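Local coordinates for periplasmic beta-glucosidase (Pseudomonas aeruginosa, PDB 6R5T), which probably hydrolyses terminal, non-reducing beta-D-glucosyl residues of beta-glucosides in the periplasm, releasing beta-D-glucose, at residues S97-V102 and F676-L681; D145-S150 and E672-R677; G520-L525 and M565-S570; G561-S566 and P606-G611; F619-L624 and A639-S644. The protein carries 1 engineered substitution. All coordinates share one frame; numbering follows the deposited sequence.

Contact 1: S97-V102 and F676-L681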
# COMPACT_ATOMS: atom_id res chain seq x y z
N SER A 97 22.43 -15.32 -0.18
CA SER A 97 23.37 -16.40 0.21
C SER A 97 22.76 -17.31 1.29
O SER A 97 23.27 -18.42 1.46
CB SER A 97 24.69 -15.86 0.65
OG SER A 97 24.61 -15.32 1.99
N TRP A 98 21.85 -16.78 2.12
CA TRP A 98 21.30 -17.55 3.27
C TRP A 98 22.44 -18.13 4.12
O TRP A 98 22.30 -19.24 4.68
CB TRP A 98 20.34 -18.65 2.81
CG TRP A 98 19.04 -18.12 2.30
CD1 TRP A 98 18.79 -17.54 1.10
CD2 TRP A 98 17.80 -18.12 3.00
NE1 TRP A 98 17.47 -17.19 0.99
CE2 TRP A 98 16.82 -17.58 2.13
CE3 TRP A 98 17.40 -18.58 4.26
CZ2 TRP A 98 15.50 -17.45 2.50
CZ3 TRP A 98 16.08 -18.50 4.59
CH2 TRP A 98 15.14 -17.92 3.75
N ASP A 99 23.51 -17.38 4.30
CA ASP A 99 24.71 -17.93 4.98
C ASP A 99 25.28 -16.81 5.82
O ASP A 99 25.94 -15.94 5.32
CB ASP A 99 25.69 -18.50 3.97
CG ASP A 99 26.84 -19.19 4.69
OD1 ASP A 99 26.97 -18.99 5.90
OD2 ASP A 99 27.51 -19.96 4.04
N PRO A 100 25.00 -16.80 7.12
CA PRO A 100 25.56 -15.78 8.00
C PRO A 100 27.08 -15.68 7.89
O PRO A 100 27.62 -14.60 8.07
CB PRO A 100 25.10 -16.25 9.38
CG PRO A 100 23.90 -17.10 9.14
CD PRO A 100 24.13 -17.76 7.81
N GLU A 101 27.79 -16.78 7.61
CA GLU A 101 29.27 -16.66 7.48
C GLU A 101 29.67 -15.90 6.23
O GLU A 101 30.70 -15.18 6.26
CB GLU A 101 29.95 -18.03 7.49
CG GLU A 101 29.79 -18.70 8.84
CD GLU A 101 30.89 -19.67 9.23
OE1 GLU A 101 31.49 -20.32 8.31
OE2 GLU A 101 31.16 -19.78 10.45
N VAL A 102 28.93 -16.00 5.14
CA VAL A 102 29.26 -15.23 3.92
C VAL A 102 29.01 -13.75 4.22
O VAL A 102 29.82 -12.86 3.83
CB VAL A 102 28.38 -15.74 2.77
CG1 VAL A 102 28.46 -14.85 1.55
CG2 VAL A 102 28.76 -17.16 2.45
N PHE A 676 16.74 -22.02 9.35
CA PHE A 676 17.20 -22.46 8.03
C PHE A 676 18.59 -23.07 8.16
O PHE A 676 19.27 -22.85 9.18
CB PHE A 676 17.22 -21.31 7.03
CG PHE A 676 18.09 -20.14 7.39
CD1 PHE A 676 19.42 -20.13 7.02
CD2 PHE A 676 17.56 -19.09 8.11
CE1 PHE A 676 20.20 -19.02 7.32
CE2 PHE A 676 18.35 -18.00 8.46
CZ PHE A 676 19.67 -18.00 8.06
N ARG A 677 18.92 -23.87 7.16
CA ARG A 677 20.26 -24.52 7.12
C ARG A 677 20.69 -24.51 5.67
O ARG A 677 20.01 -25.16 4.84
CB ARG A 677 20.24 -25.95 7.66
CG ARG A 677 21.55 -26.41 8.32
CD ARG A 677 21.72 -25.81 9.73
NE ARG A 677 20.98 -26.44 10.83
CZ ARG A 677 20.12 -25.85 11.66
NH1 ARG A 677 19.81 -24.55 11.56
NH2 ARG A 677 19.56 -26.57 12.61
N LYS A 678 21.80 -23.87 5.38
CA LYS A 678 22.38 -24.01 4.04
C LYS A 678 23.35 -25.18 4.09
O LYS A 678 24.23 -25.19 4.97
CB LYS A 678 23.09 -22.75 3.65
CG LYS A 678 23.63 -22.83 2.24
CD LYS A 678 24.12 -21.52 1.80
CE LYS A 678 24.33 -21.37 0.32
NZ LYS A 678 25.27 -20.21 0.24
N VAL A 679 23.23 -26.07 3.12
CA VAL A 679 23.98 -27.34 3.12
C VAL A 679 24.54 -27.55 1.74
O VAL A 679 23.76 -27.60 0.77
CB VAL A 679 23.06 -28.49 3.55
CG1 VAL A 679 23.85 -29.77 3.63
CG2 VAL A 679 22.34 -28.17 4.86
N MET A 680 25.86 -27.78 1.69
CA MET A 680 26.57 -28.16 0.46
C MET A 680 26.71 -29.68 0.41
O MET A 680 27.20 -30.29 1.38
CB MET A 680 27.97 -27.53 0.47
CG MET A 680 28.90 -28.07 -0.59
SD MET A 680 28.35 -27.80 -2.27
CE MET A 680 28.77 -26.06 -2.36
N LEU A 681 26.24 -30.31 -0.66
CA LEU A 681 26.26 -31.80 -0.74
C LEU A 681 26.86 -32.25 -2.05
O LEU A 681 26.56 -31.72 -3.13
CB LEU A 681 24.85 -32.35 -0.63
CG LEU A 681 24.15 -32.14 0.71
CD1 LEU A 681 22.73 -32.61 0.55
CD2 LEU A 681 24.82 -32.85 1.85
O HOH W 1 22.82 -21.24 6.52
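The indole of W98 meets the phenyl ring of F676 in a T-shaped stack: the CE3–CZ3 edge points into the F676 face with the planes at 88° and the centroids of the six-membered rings 5.1 Å apart. The hit is off-centre, since W98 CE3 lies 3.6 Å from F676 CG, near the rim. F676 adopts the crowded first torsion, with CG between the backbone N and the carbonyl carbon (chi1 60°), and its CE1 comes 3.4 Å from W98 O. A water donates to the same carbonyl and accepts from K678 N, joining the two backbones. Beside it the extended K678 side chain runs across the turn, and its NZ donates to S97 O at 2.9 Å, in the carbonyl plane and on a lone pair; E361 is its salt-bridge partner. Positive phi at W98 ends helical geometry, and D99 then N-caps the next helix, its OD1 accepting from E101 N at 2.9 Å. W98 NE1 is taken by K562 O. The turn between helices 91-95 and 100-116 of the N-terminal glycosidase domain thus abuts strand 672-681 of the fibronectin type III-like domain, with helices 146-161 and 352-362 and strand 651-660 alongside.

Contact 2: D145-S150 and E672-R677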
# COMPACT_ATOMS: atom_id res chain seq x y z
N ASP A 145 11.89 -10.59 5.18
CA ASP A 145 11.64 -11.44 6.37
C ASP A 145 12.27 -10.91 7.66
O ASP A 145 13.47 -10.62 7.70
CB ASP A 145 12.15 -12.85 6.15
CG ASP A 145 11.76 -13.72 7.33
OD1 ASP A 145 10.54 -13.89 7.61
OD2 ASP A 145 12.71 -14.23 7.95
N THR A 146 11.46 -10.91 8.69
CA THR A 146 11.90 -10.35 10.01
C THR A 146 12.98 -11.26 10.61
O THR A 146 13.96 -10.76 11.15
CB THR A 146 10.70 -10.19 10.91
OG1 THR A 146 9.74 -9.36 10.27
CG2 THR A 146 11.12 -9.64 12.24
N TYR A 147 12.77 -12.57 10.61
CA TYR A 147 13.73 -13.53 11.17
C TYR A 147 15.10 -13.39 10.51
O TYR A 147 16.17 -13.24 11.20
CB TYR A 147 13.16 -14.94 11.17
CG TYR A 147 14.05 -15.99 11.75
CD1 TYR A 147 14.98 -16.63 10.98
CD2 TYR A 147 13.93 -16.34 13.08
CE1 TYR A 147 15.87 -17.56 11.53
CE2 TYR A 147 14.76 -17.30 13.63
CZ TYR A 147 15.72 -17.90 12.87
OH TYR A 147 16.41 -18.88 13.56
N LEU A 148 15.14 -13.49 9.20
CA LEU A 148 16.39 -13.49 8.47
C LEU A 148 17.05 -12.10 8.64
O LEU A 148 18.26 -12.06 8.89
CB LEU A 148 16.13 -13.81 7.00
CG LEU A 148 17.37 -13.81 6.14
CD1 LEU A 148 18.40 -14.82 6.65
CD2 LEU A 148 16.99 -14.14 4.72
N THR A 149 16.29 -11.01 8.45
CA THR A 149 16.90 -9.68 8.54
C THR A 149 17.43 -9.44 9.97
O THR A 149 18.54 -8.84 10.11
CB THR A 149 15.93 -8.59 8.11
OG1 THR A 149 15.69 -8.79 6.71
CG2 THR A 149 16.46 -7.20 8.39
N SER A 150 16.72 -9.90 10.98
CA SER A 150 17.17 -9.77 12.40
C SER A 150 18.49 -10.52 12.60
O SER A 150 19.43 -9.99 13.23
CB SER A 150 16.14 -10.18 13.36
OG SER A 150 15.03 -9.31 13.27
N GLU A 672 5.75 -18.34 9.03
CA GLU A 672 6.76 -17.38 9.47
C GLU A 672 8.10 -18.13 9.53
O GLU A 672 8.14 -19.19 10.16
CB GLU A 672 6.45 -16.81 10.85
CG GLU A 672 5.21 -15.92 10.88
CD GLU A 672 5.05 -15.14 12.19
OE1 GLU A 672 4.70 -15.81 13.18
OE2 GLU A 672 5.24 -13.87 12.22
N LEU A 673 9.14 -17.65 8.87
CA LEU A 673 10.46 -18.33 8.94
C LEU A 673 10.93 -18.39 10.40
O LEU A 673 10.94 -17.34 11.07
CB LEU A 673 11.46 -17.59 8.10
CG LEU A 673 12.81 -18.27 7.94
CD1 LEU A 673 12.72 -19.48 7.05
CD2 LEU A 673 13.78 -17.28 7.34
N ARG A 674 11.38 -19.57 10.82
CA ARG A 674 11.91 -19.74 12.18
C ARG A 674 13.19 -20.56 12.16
O ARG A 674 13.73 -20.79 13.22
CB ARG A 674 10.89 -20.35 13.15
CG ARG A 674 9.78 -19.41 13.56
CD ARG A 674 10.35 -18.28 14.36
NE ARG A 674 9.32 -17.40 14.87
CZ ARG A 674 8.96 -16.26 14.34
NH1 ARG A 674 9.48 -15.87 13.19
NH2 ARG A 674 8.09 -15.51 15.00
N GLY A 675 13.74 -20.92 11.01
CA GLY A 675 15.07 -21.51 10.98
C GLY A 675 15.46 -21.83 9.57
O GLY A 675 14.58 -21.85 8.68
N PHE A 676 16.74 -22.02 9.35
CA PHE A 676 17.20 -22.46 8.03
C PHE A 676 18.59 -23.07 8.16
O PHE A 676 19.27 -22.85 9.18
CB PHE A 676 17.22 -21.31 7.03
CG PHE A 676 18.09 -20.14 7.39
CD1 PHE A 676 19.42 -20.13 7.02
CD2 PHE A 676 17.56 -19.09 8.11
CE1 PHE A 676 20.20 -19.02 7.32
CE2 PHE A 676 18.35 -18.00 8.46
CZ PHE A 676 19.67 -18.00 8.06
N ARG A 677 18.92 -23.87 7.16
CA ARG A 677 20.26 -24.52 7.12
C ARG A 677 20.69 -24.51 5.67
O ARG A 677 20.01 -25.16 4.84
CB ARG A 677 20.24 -25.95 7.66
CG ARG A 677 21.55 -26.41 8.32
CD ARG A 677 21.72 -25.81 9.73
NE ARG A 677 20.98 -26.44 10.83
CZ ARG A 677 20.12 -25.85 11.66
NH1 ARG A 677 19.81 -24.55 11.56
NH2 ARG A 677 19.56 -26.57 12.61
O HOH W 2 10.05 -14.47 10.16
O HOH W 3 18.26 -21.00 11.96
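L673 O is gripped by two donors, R674 NH1 at 3.0 Å and a bridging water at 3.1 Å, the guanidinium nitrogen lying above the carbonyl plane. The same water donates to D145 OD1 at 2.7 Å. The other carboxylate oxygen, D145 OD2, N-caps helix 146-161, accepting from L148 N at 2.8 Å along a fairly straight bond (162°). L673 CD2 nevertheless lies 3.3 Å from D145 OD2, so an apolar methyl sits directly against the cap. Y147, with CG anti to its backbone N (chi1 -178°), extends over the strand and sets one ring face on the R674 backbone: R674 CA stands 4.1 Å from the ring centroid, 13° off the normal, a CH-pi contact. The CE1 side of that ring touches F676 CE2 in plane, while L148 CD1 packs 3.7 Å from F676 CE2. A classic beta bulge, R674 and G675 opposite L657, lies beneath the tyrosine. The chemistry thus sets apolar and CH-pi contacts beside polar links that run through water and through the Y578 hydroxyl, which bonds both D145 OD1 and L673 N, at this interface between the glycosidase and fibronectin type III-like domains.

Contact 3: G520-L525 and M565-S570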
# COMPACT_ATOMS: atom_id res chain seq x y z
N GLY A 520 18.15 -4.06 -8.55
CA GLY A 520 18.29 -3.80 -7.11
C GLY A 520 17.00 -4.02 -6.36
O GLY A 520 16.92 -3.68 -5.18
N ARG A 521 16.00 -4.60 -7.00
CA ARG A 521 14.67 -4.82 -6.40
C ARG A 521 14.08 -6.01 -7.14
O ARG A 521 14.50 -6.33 -8.25
CB ARG A 521 13.75 -3.63 -6.62
CG ARG A 521 13.58 -3.24 -8.09
CD ARG A 521 12.40 -2.34 -8.40
NE ARG A 521 12.41 -1.07 -7.66
CZ ARG A 521 13.15 -0.02 -7.92
NH1 ARG A 521 13.02 1.08 -7.22
NH2 ARG A 521 14.05 -0.05 -8.89
N PRO A 522 13.07 -6.65 -6.57
CA PRO A 522 12.28 -7.60 -7.35
C PRO A 522 11.79 -6.99 -8.68
O PRO A 522 11.38 -5.84 -8.69
CB PRO A 522 11.09 -7.91 -6.43
CG PRO A 522 11.67 -7.67 -5.05
CD PRO A 522 12.54 -6.46 -5.21
N LEU A 523 11.80 -7.79 -9.73
CA LEU A 523 11.28 -7.39 -11.05
C LEU A 523 10.13 -8.29 -11.43
O LEU A 523 10.05 -9.44 -10.94
CB LEU A 523 12.33 -7.53 -12.16
CG LEU A 523 13.61 -6.71 -11.98
CD1 LEU A 523 14.61 -7.01 -13.10
CD2 LEU A 523 13.28 -5.25 -11.91
N SER A 524 9.23 -7.73 -12.23
CA SER A 524 8.11 -8.47 -12.84
C SER A 524 8.63 -9.16 -14.12
O SER A 524 9.05 -8.43 -15.06
CB SER A 524 6.96 -7.56 -13.11
OG SER A 524 7.30 -6.55 -13.99
N LEU A 525 8.62 -10.50 -14.12
CA LEU A 525 9.37 -11.27 -15.15
C LEU A 525 8.48 -12.31 -15.83
O LEU A 525 9.00 -13.34 -16.27
CB LEU A 525 10.55 -11.93 -14.45
CG LEU A 525 11.62 -10.95 -13.97
CD1 LEU A 525 12.60 -11.61 -13.03
CD2 LEU A 525 12.38 -10.34 -15.16
N MET A 565 13.09 -11.96 -0.96
CA MET A 565 11.92 -11.06 -1.17
C MET A 565 11.13 -11.68 -2.32
O MET A 565 11.72 -12.17 -3.31
CB MET A 565 12.42 -9.67 -1.50
CG MET A 565 11.36 -8.60 -1.45
SD MET A 565 12.15 -6.96 -1.45
CE MET A 565 10.67 -5.96 -1.54
N SER A 566 9.83 -11.70 -2.16
CA SER A 566 8.87 -12.28 -3.14
C SER A 566 8.91 -11.44 -4.41
O SER A 566 9.01 -10.20 -4.32
CB SER A 566 7.51 -12.24 -2.49
OG SER A 566 7.47 -13.14 -1.40
N PHE A 567 8.85 -12.06 -5.60
CA PHE A 567 8.84 -11.32 -6.88
C PHE A 567 7.40 -11.23 -7.36
O PHE A 567 6.81 -12.27 -7.69
CB PHE A 567 9.73 -11.99 -7.92
CG PHE A 567 11.19 -11.62 -7.82
CD1 PHE A 567 11.84 -11.47 -6.62
CD2 PHE A 567 11.93 -11.46 -8.98
CE1 PHE A 567 13.19 -11.12 -6.55
CE2 PHE A 567 13.29 -11.17 -8.90
CZ PHE A 567 13.92 -10.97 -7.70
N PRO A 568 6.80 -10.03 -7.38
CA PRO A 568 5.41 -9.90 -7.76
C PRO A 568 5.29 -10.20 -9.24
O PRO A 568 6.21 -9.89 -9.98
CB PRO A 568 5.06 -8.42 -7.53
CG PRO A 568 6.17 -7.88 -6.68
CD PRO A 568 7.39 -8.72 -6.99
N ARG A 569 4.10 -10.63 -9.66
CA ARG A 569 3.83 -10.78 -11.12
C ARG A 569 3.77 -9.40 -11.77
O ARG A 569 4.12 -9.29 -12.96
CB ARG A 569 2.55 -11.57 -11.38
CG ARG A 569 2.70 -13.01 -10.93
CD ARG A 569 1.37 -13.71 -11.05
NE ARG A 569 1.44 -15.03 -10.48
CZ ARG A 569 1.90 -16.12 -11.08
NH1 ARG A 569 2.30 -16.07 -12.32
NH2 ARG A 569 1.91 -17.25 -10.42
N SER A 570 3.32 -8.37 -11.06
CA SER A 570 3.31 -7.00 -11.59
C SER A 570 3.24 -6.03 -10.43
O SER A 570 2.88 -6.42 -9.32
CB SER A 570 2.15 -6.77 -12.54
OG SER A 570 0.93 -6.78 -11.81
O HOH W 4 8.29 -11.47 -11.30
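F567 turns CG anti to its carbonyl carbon (chi1 -84°) and twists its ring (chi2 40°) so that one face lies flat against the P522–L523 backbone. P522 CA stands 3.7 Å from the ring centroid and 12° off the normal, a CH-pi contact over the ring centre, while P522 CB reaches the rim at F567 CD1, 3.6 Å away. At the CG-CD end of the proline ring, M565 has CG anti to its backbone N and stays extended to the tip; its thioether crosses the pyrrolidine at about a right angle, with SD 3.7 Å from P522 CG. P568 CD also touches P522 CB, so three side chains of 565-570 touch one proline. L525 CD1 meets the F567 ring at its edge.

No direct hydrogen bond links the segments. One water does so instead: it donates to L523 O at 2.7 Å and to P568 O at 2.9 Å, and accepts from L525 N at 3.0 Å. Three bonds therefore fix it, and it satisfies a backbone N-H at the N-cap position of helix 526-531. S524 CB comes 3.3 Å from R569 O. Both segments are irregular chain in the C-terminal domain of this family 3 glycosidase: 520-525 connects strand 513-518 of the six-stranded mixed sheet to helix 526-531, and the other lies in the long loop between helix 545-553 and strand 619-626.

Contact 4: G561-S566 and P606-G611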
# COMPACT_ATOMS: atom_id res chain seq x y z
N GLY A 561 21.89 -19.54 -4.58
CA GLY A 561 21.17 -18.40 -4.01
C GLY A 561 19.68 -18.68 -3.98
O GLY A 561 19.15 -19.42 -4.84
N LYS A 562 19.00 -18.10 -2.99
CA LYS A 562 17.54 -18.17 -2.90
C LYS A 562 16.99 -16.80 -2.55
O LYS A 562 17.58 -16.09 -1.73
CB LYS A 562 17.13 -19.25 -1.88
CG LYS A 562 17.27 -20.67 -2.49
CD LYS A 562 16.81 -21.72 -1.59
CE LYS A 562 16.87 -23.11 -2.21
NZ LYS A 562 15.73 -23.33 -3.15
N LEU A 563 15.84 -16.48 -3.11
CA LEU A 563 15.21 -15.16 -2.92
C LEU A 563 14.93 -14.91 -1.45
O LEU A 563 14.41 -15.81 -0.78
CB LEU A 563 13.93 -15.02 -3.72
CG LEU A 563 14.11 -15.21 -5.22
CD1 LEU A 563 12.76 -15.07 -5.88
CD2 LEU A 563 15.13 -14.23 -5.82
N THR A 564 15.13 -13.67 -1.00
CA THR A 564 14.66 -13.26 0.35
C THR A 564 13.55 -12.21 0.25
O THR A 564 13.21 -11.60 1.27
CB THR A 564 15.81 -12.71 1.20
OG1 THR A 564 16.30 -11.48 0.64
CG2 THR A 564 16.93 -13.75 1.32
N MET A 565 13.09 -11.96 -0.96
CA MET A 565 11.92 -11.06 -1.17
C MET A 565 11.13 -11.68 -2.32
O MET A 565 11.72 -12.17 -3.31
CB MET A 565 12.42 -9.67 -1.50
CG MET A 565 11.36 -8.60 -1.45
SD MET A 565 12.15 -6.96 -1.45
CE MET A 565 10.67 -5.96 -1.54
N SER A 566 9.83 -11.70 -2.16
CA SER A 566 8.87 -12.28 -3.14
C SER A 566 8.91 -11.44 -4.41
O SER A 566 9.01 -10.20 -4.32
CB SER A 566 7.51 -12.24 -2.49
OG SER A 566 7.47 -13.14 -1.40
N PRO A 606 2.92 -14.62 -5.97
CA PRO A 606 4.15 -14.14 -6.57
C PRO A 606 4.53 -15.00 -7.77
O PRO A 606 4.17 -16.20 -7.83
CB PRO A 606 5.16 -14.29 -5.43
CG PRO A 606 4.65 -15.43 -4.66
CD PRO A 606 3.13 -15.29 -4.67
N LEU A 607 5.28 -14.43 -8.70
CA LEU A 607 5.89 -15.24 -9.78
C LEU A 607 6.92 -16.17 -9.16
O LEU A 607 6.92 -17.36 -9.48
CB LEU A 607 6.55 -14.34 -10.83
CG LEU A 607 7.14 -15.14 -11.99
CD1 LEU A 607 6.11 -16.02 -12.69
CD2 LEU A 607 7.75 -14.21 -13.00
N TYR A 608 7.75 -15.65 -8.26
CA TYR A 608 8.78 -16.47 -7.56
C TYR A 608 8.60 -16.18 -6.08
O TYR A 608 8.67 -15.02 -5.68
CB TYR A 608 10.20 -16.13 -8.01
CG TYR A 608 10.46 -16.18 -9.49
CD1 TYR A 608 10.47 -17.37 -10.18
CD2 TYR A 608 10.76 -15.03 -10.18
CE1 TYR A 608 10.76 -17.41 -11.54
CE2 TYR A 608 11.04 -15.04 -11.54
CZ TYR A 608 11.05 -16.24 -12.22
OH TYR A 608 11.36 -16.27 -13.57
N PRO A 609 8.36 -17.20 -5.26
CA PRO A 609 8.11 -16.96 -3.84
C PRO A 609 9.41 -16.80 -3.03
O PRO A 609 10.48 -17.10 -3.45
CB PRO A 609 7.42 -18.24 -3.41
CG PRO A 609 8.07 -19.26 -4.29
CD PRO A 609 8.27 -18.61 -5.64
N PHE A 610 9.24 -16.28 -1.84
CA PHE A 610 10.31 -16.22 -0.83
C PHE A 610 10.96 -17.58 -0.69
O PHE A 610 10.26 -18.61 -0.61
CB PHE A 610 9.70 -15.81 0.49
CG PHE A 610 10.72 -15.67 1.59
CD1 PHE A 610 11.46 -14.50 1.77
CD2 PHE A 610 10.91 -16.71 2.49
CE1 PHE A 610 12.34 -14.39 2.84
CE2 PHE A 610 11.79 -16.59 3.55
CZ PHE A 610 12.51 -15.45 3.72
N GLY A 611 12.28 -17.61 -0.72
CA GLY A 611 13.06 -18.84 -0.55
C GLY A 611 13.24 -19.61 -1.85
O GLY A 611 13.88 -20.69 -1.79
O HOH W 5 6.28 -15.43 -1.49
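Within the C-terminal domain of this family 3 glycosidase, two passages of the long connection after helix 545-553 lie against each other, beside a classic beta bulge formed by L607 and Y608 opposite F567. K562 sets CG beside its backbone N, and its whole side chain runs along one carbonyl: CB is 3.6 Å from G611 O, CG a little nearer, and CD nearest at 3.1 Å. CE runs on past the oxygen, and the bend at chi4 (-78°) turns NZ to its partners, G613 O and L720 O. G611 O itself accepts from Q656 NE2, so the lysine methylenes cover a carbonyl that already has a hydrogen bond.

The single direct hydrogen bond between the segments runs from G611 N to L563 O, 2.8 Å long with an N-H...O angle of 147°, the donor lying above the carbonyl plane. G611 reaches it with positive phi (85°), a conformation readily open to glycine. L563 O also lies over one face of the F610 ring, offset toward the rim, whereas T564 O approaches the same ring in plane at its edge, 3.3 Å from CE1. The electronegative oxygen therefore meets ring hydrogens at that edge. F610 is further stacked on Y578. L563 sends CD1 to Y608 CB, 3.5 Å away, and Y608 OH bonds Q529, which ties 606-611 to helix 526-531. At the far end S566 OG, also bonded to E144, accepts at 2.6 Å from a water that in turn accepts from F610 N at 3.1 Å.

Contact 5: F619-L624 and A639-S644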
# COMPACT_ATOMS: atom_id res chain seq x y z
N PHE A 619 17.51 -32.00 -5.33
CA PHE A 619 17.56 -32.34 -3.90
C PHE A 619 16.25 -33.02 -3.50
O PHE A 619 15.17 -32.82 -4.13
CB PHE A 619 17.81 -31.09 -3.06
CG PHE A 619 19.14 -30.42 -3.33
CD1 PHE A 619 20.29 -30.82 -2.65
CD2 PHE A 619 19.24 -29.39 -4.24
CE1 PHE A 619 21.51 -30.18 -2.89
CE2 PHE A 619 20.44 -28.75 -4.47
CZ PHE A 619 21.59 -29.18 -3.81
N SER A 620 16.38 -33.87 -2.50
CA SER A 620 15.25 -34.63 -1.90
C SER A 620 15.25 -34.40 -0.40
O SER A 620 16.33 -34.25 0.21
CB SER A 620 15.33 -36.10 -2.21
OG SER A 620 15.38 -36.32 -3.62
N LEU A 621 14.08 -34.26 0.19
CA LEU A 621 13.91 -34.20 1.67
C LEU A 621 13.11 -35.43 2.09
O LEU A 621 12.14 -35.79 1.41
CB LEU A 621 13.18 -32.94 2.13
CG LEU A 621 13.95 -31.63 2.05
CD1 LEU A 621 13.07 -30.42 2.22
CD2 LEU A 621 15.02 -31.61 3.10
N SER A 622 13.56 -36.08 3.15
CA SER A 622 12.81 -37.17 3.79
C SER A 622 11.63 -36.55 4.51
O SER A 622 11.54 -35.33 4.67
CB SER A 622 13.70 -37.94 4.71
OG SER A 622 14.04 -37.18 5.87
N PRO A 623 10.69 -37.38 5.02
CA PRO A 623 9.54 -36.84 5.73
C PRO A 623 9.98 -36.09 6.98
O PRO A 623 10.92 -36.51 7.67
CB PRO A 623 8.74 -38.10 6.10
CG PRO A 623 9.20 -39.12 5.11
CD PRO A 623 10.67 -38.85 4.92
N LEU A 624 9.27 -35.01 7.27
CA LEU A 624 9.54 -34.24 8.48
C LEU A 624 9.09 -35.04 9.71
O LEU A 624 7.97 -35.58 9.68
CB LEU A 624 8.75 -32.94 8.39
CG LEU A 624 8.80 -32.07 9.63
CD1 LEU A 624 10.19 -31.59 9.98
CD2 LEU A 624 7.85 -30.90 9.47
N ALA A 639 12.89 -30.72 15.19
CA ALA A 639 12.29 -31.04 13.88
C ALA A 639 13.42 -31.59 13.04
O ALA A 639 14.44 -30.87 12.85
CB ALA A 639 11.68 -29.81 13.29
N ARG A 640 13.27 -32.84 12.61
CA ARG A 640 14.34 -33.50 11.85
C ARG A 640 13.90 -33.83 10.44
O ARG A 640 12.78 -34.34 10.20
CB ARG A 640 14.78 -34.79 12.54
CG ARG A 640 15.55 -34.54 13.82
CD ARG A 640 16.11 -35.84 14.40
NE ARG A 640 16.67 -35.53 15.72
CZ ARG A 640 17.88 -35.85 16.14
NH1 ARG A 640 18.69 -36.59 15.39
NH2 ARG A 640 18.27 -35.48 17.34
N VAL A 641 14.83 -33.61 9.52
CA VAL A 641 14.64 -34.00 8.13
C VAL A 641 16.01 -34.36 7.56
O VAL A 641 17.01 -33.76 8.00
CB VAL A 641 13.95 -32.86 7.37
CG1 VAL A 641 14.88 -31.65 7.19
CG2 VAL A 641 13.34 -33.33 6.11
N THR A 642 16.04 -35.31 6.64
CA THR A 642 17.28 -35.64 5.91
C THR A 642 17.22 -35.00 4.54
O THR A 642 16.27 -35.30 3.78
CB THR A 642 17.54 -37.15 5.85
OG1 THR A 642 17.63 -37.53 7.23
CG2 THR A 642 18.84 -37.50 5.15
N LEU A 643 18.26 -34.25 4.21
CA LEU A 643 18.45 -33.67 2.86
C LEU A 643 19.40 -34.56 2.07
O LEU A 643 20.48 -34.88 2.61
CB LEU A 643 19.02 -32.27 3.01
CG LEU A 643 19.38 -31.57 1.70
CD1 LEU A 643 18.15 -31.17 0.91
CD2 LEU A 643 20.27 -30.37 1.97
N SER A 644 19.06 -34.85 0.82
CA SER A 644 19.92 -35.64 -0.09
C SER A 644 20.13 -34.90 -1.41
O SER A 644 19.19 -34.24 -1.90
CB SER A 644 19.31 -37.00 -0.36
OG SER A 644 18.99 -37.64 0.85
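The two strands run antiparallel, their short axes 4.7 Å apart at closest and 165° between directions. S620 and S644 form a hydrogen-bonded pair with two nearly straight bonds, S620 N to S644 O and S644 N to S620 O, each 2.9 Å. L621 and L643 follow as a non-hydrogen-bonded pair. At S622 the ladder changes: S622 N still donates to T642 O at 2.9 Å, but T642 N donates to the side-chain hydroxyl, S622 OG, at 2.8 Å and 161°, where a regular ladder would use the S622 carbonyl. The crowded first torsion of S622 (chi1 70°) places OG there. S622 O instead lies 3.1 Å from V641 CG2, a tight approach.

The leucine pair shares one face of the sheet: L621 CD2 touches L643 CD1 at 3.8 Å and V641 CG2 at 3.9 Å. F619 CB also meets L643 CD1, and past the irregularity L624 CD1 rests on A639 CB, 4.0 Å away. L643 continues onto strands 651-660 and 672-681, so this three-stranded sheet packs against the five-stranded one, consistent with the sandwich of a fibronectin type III-like domain. Hydroxyls point from the other face, S620 OG bonding S646 and S644 OG bonding S686. The chemistry implies a two-faced edge: apolar toward the partner sheet, with the hydroxyls of S620 and S644 on the reverse, and a serine hydroxyl carrying the pairing across the break.

Overall arrangement
From the N terminus, 97-102 opens the longest loop, closed by contact 1 some 570 residues later on strand 672-681. Contact 2 starts at 145-150 and returns to the same strand, sharing F676 and R677. Inside both, contacts 3 and 4 interlock: 520-525 closes on 565-570 after 561-566 has begun the loop ending at 606-611. Contact 5 follows contacts 3 and 4 in series, still within the spans of contacts 1 and 2. Contacts 1 and 2 join the N-terminal barrel domain to the fibronectin type III-like sandwich; contact 3 joins the loop after strand 513-518 to the long connection, contact 4 folds that connection back on itself, and W98 and F610 bring contacts 1 and 4 together.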